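Local coordinates for DUF3822 family protein (Bacteroides thetaiotaomicron VPI-5482, PDB 3HRG), which is of unknown function but has an actin-like ATPase fold, built on two similar mixed five-stranded sheets, at residues Y199-W204 / K234-V239. Residues are numbered along the deposited sequence; the frame is centred on the assembly and turned at random.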
# COMPACT_ATOMS: atom_id res chain seq x y z
N TYR A 199 13.95 4.14 -11.84
CA TYR A 199 13.92 3.18 -10.72
C TYR A 199 13.44 1.79 -11.12
O TYR A 199 13.95 0.81 -10.62
CB TYR A 199 13.17 3.74 -9.50
CG TYR A 199 13.91 4.88 -8.85
CD1 TYR A 199 15.10 4.66 -8.14
CD2 TYR A 199 13.43 6.19 -8.91
CE1 TYR A 199 15.81 5.71 -7.57
CE2 TYR A 199 14.09 7.22 -8.33
CZ TYR A 199 15.30 6.99 -7.67
OH TYR A 199 15.94 8.04 -7.09
N LEU A 200 12.50 1.71 -12.05
CA LEU A 200 11.98 0.43 -12.52
C LEU A 200 13.11 -0.34 -13.19
O LEU A 200 13.32 -1.50 -12.90
CB LEU A 200 10.83 0.63 -13.49
CG LEU A 200 9.51 1.07 -12.87
CD1 LEU A 200 8.56 1.60 -13.93
CD2 LEU A 200 8.87 -0.07 -12.10
N LEU A 201 13.88 0.35 -14.05
CA LEU A 201 14.99 -0.29 -14.73
C LEU A 201 16.16 -0.61 -13.81
O LEU A 201 16.90 -1.59 -14.05
CB LEU A 201 15.45 0.54 -15.94
CG LEU A 201 14.37 0.73 -17.04
CD1 LEU A 201 14.87 1.64 -18.23
CD2 LEU A 201 13.87 -0.61 -17.57
N TYR A 202 16.38 0.24 -12.81
CA TYR A 202 17.43 -0.00 -11.83
C TYR A 202 17.15 -1.33 -11.11
O TYR A 202 18.02 -2.18 -11.00
CB TYR A 202 17.52 1.12 -10.78
CG TYR A 202 18.60 0.84 -9.79
CD1 TYR A 202 19.89 1.23 -10.05
CD2 TYR A 202 18.34 0.15 -8.61
CE1 TYR A 202 20.89 0.95 -9.19
CE2 TYR A 202 19.37 -0.15 -7.73
CZ TYR A 202 20.63 0.26 -8.03
OH TYR A 202 21.69 0.01 -7.19
N VAL A 203 15.94 -1.47 -10.60
CA VAL A 203 15.58 -2.69 -9.88
C VAL A 203 15.60 -3.92 -10.82
O VAL A 203 16.00 -4.99 -10.43
CB VAL A 203 14.23 -2.57 -9.16
CG1 VAL A 203 13.84 -3.92 -8.51
CG2 VAL A 203 14.27 -1.41 -8.11
N TRP A 204 15.16 -3.75 -12.05
CA TRP A 204 15.17 -4.84 -13.00
C TRP A 204 16.59 -5.39 -13.15
O TRP A 204 16.80 -6.60 -13.19
CB TRP A 204 14.67 -4.36 -14.37
CG TRP A 204 14.30 -5.49 -15.34
CD1 TRP A 204 15.13 -6.19 -16.17
CD2 TRP A 204 12.99 -6.00 -15.55
NE1 TRP A 204 14.40 -7.14 -16.86
CE2 TRP A 204 13.08 -7.02 -16.50
CE3 TRP A 204 11.75 -5.72 -14.99
CZ2 TRP A 204 11.97 -7.77 -16.91
CZ3 TRP A 204 10.64 -6.43 -15.41
CH2 TRP A 204 10.76 -7.45 -16.37
N LYS A 234 11.00 -0.51 -24.61
CA LYS A 234 12.26 -0.66 -25.31
C LYS A 234 13.15 -1.71 -24.61
O LYS A 234 13.96 -2.36 -25.24
CB LYS A 234 13.04 0.65 -25.30
CG LYS A 234 12.38 1.82 -26.01
CD LYS A 234 13.31 3.03 -26.03
CE LYS A 234 12.66 4.16 -26.84
NZ LYS A 234 13.56 5.35 -26.92
N PHE A 235 12.97 -1.85 -23.30
CA PHE A 235 13.79 -2.72 -22.48
C PHE A 235 13.06 -3.94 -21.92
O PHE A 235 13.66 -5.01 -21.80
CB PHE A 235 14.30 -1.88 -21.30
CG PHE A 235 15.24 -0.79 -21.71
CD1 PHE A 235 16.57 -1.07 -21.94
CD2 PHE A 235 14.79 0.52 -21.88
CE1 PHE A 235 17.44 -0.08 -22.34
CE2 PHE A 235 15.67 1.53 -22.30
CZ PHE A 235 16.97 1.23 -22.52
N ILE A 236 11.78 -3.79 -21.59
CA ILE A 236 11.00 -4.87 -20.98
C ILE A 236 9.98 -5.28 -22.01
O ILE A 236 9.03 -4.54 -22.33
CB ILE A 236 10.35 -4.43 -19.70
CG1 ILE A 236 11.42 -3.92 -18.71
CG2 ILE A 236 9.52 -5.61 -19.11
CD1 ILE A 236 10.87 -3.14 -17.55
N LEU A 237 10.16 -6.48 -22.53
CA LEU A 237 9.28 -6.96 -23.59
C LEU A 237 7.88 -7.39 -23.12
O LEU A 237 6.99 -7.42 -23.94
CB LEU A 237 10.00 -8.04 -24.40
CG LEU A 237 11.36 -7.59 -25.01
CD1 LEU A 237 12.01 -8.69 -25.88
CD2 LEU A 237 11.21 -6.29 -25.81
N GLN A 238 7.70 -7.69 -21.83
CA GLN A 238 6.39 -8.12 -21.30
C GLN A 238 5.96 -7.09 -20.23
O GLN A 238 6.36 -7.19 -19.06
CB GLN A 238 6.47 -9.53 -20.67
CG GLN A 238 7.23 -10.63 -21.52
CD GLN A 238 6.73 -10.82 -22.92
OE1 GLN A 238 5.54 -10.64 -23.19
NE2 GLN A 238 7.64 -11.24 -23.83
N VAL A 239 5.24 -6.05 -20.67
CA VAL A 239 4.75 -4.99 -19.77
C VAL A 239 3.22 -4.94 -19.84
O VAL A 239 2.65 -4.94 -20.93
CB VAL A 239 5.29 -3.58 -20.14
CG1 VAL A 239 4.82 -2.56 -19.08
CG2 VAL A 239 6.79 -3.56 -20.23
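Ile-236 lies over the indole of Trp-204, and this pair forms the heart of a helix-to-loop contact in the second half of the actin-like ATPase fold. Here helix 193-206, packed on the mixed sheet that includes strands 162-167 and 215-220, meets the end of helix 225-235 and the turn that leads into edge strand 239-241. It illustrates how a helix and a connecting loop can meet through apolar packing of complementary shape: no hydrogen bond crosses between the two segments.

The bump is the branched side chain of Ile-236; the hollow has the flat Trp-204 ring for one wall and the fork of Leu-201, one turn earlier, for another. CG1 of Ile-236 sits 4.0 Å from the centroid of the six-membered ring of Trp-204, 4° off the ring normal, a CH-pi contact almost directly over the face. The isoleucine forks at CB: CG2 reaches the outer corner of the indole, 3.5 Å from Trp-204 CH2, while CD1, at the end of the CG1 arm, fills the crease between ring and leucine, 3.7 Å from Trp-204 CE3 and 3.9 Å from Leu-201 CD2. With CG turned away from its own backbone N (chi1 -165°), the indole reaches across to the Ile-236 loop, where it also touches Leu-216 and meets Phe-209 edge-to-face. Replacing Trp-204 by alanine removes this wall and would probably open a gap against Ile-236, leaving CG1 and CG2 without their broad apolar support.

Toward the more exposed side, Leu-201 crosses Phe-235 at about a right angle. CD2 of the leucine is shared between Ile-236 CD1 and Phe-235 CB, whereas its CD1 approaches the phenyl ring obliquely, 3.8 Å from Phe-235 CD2.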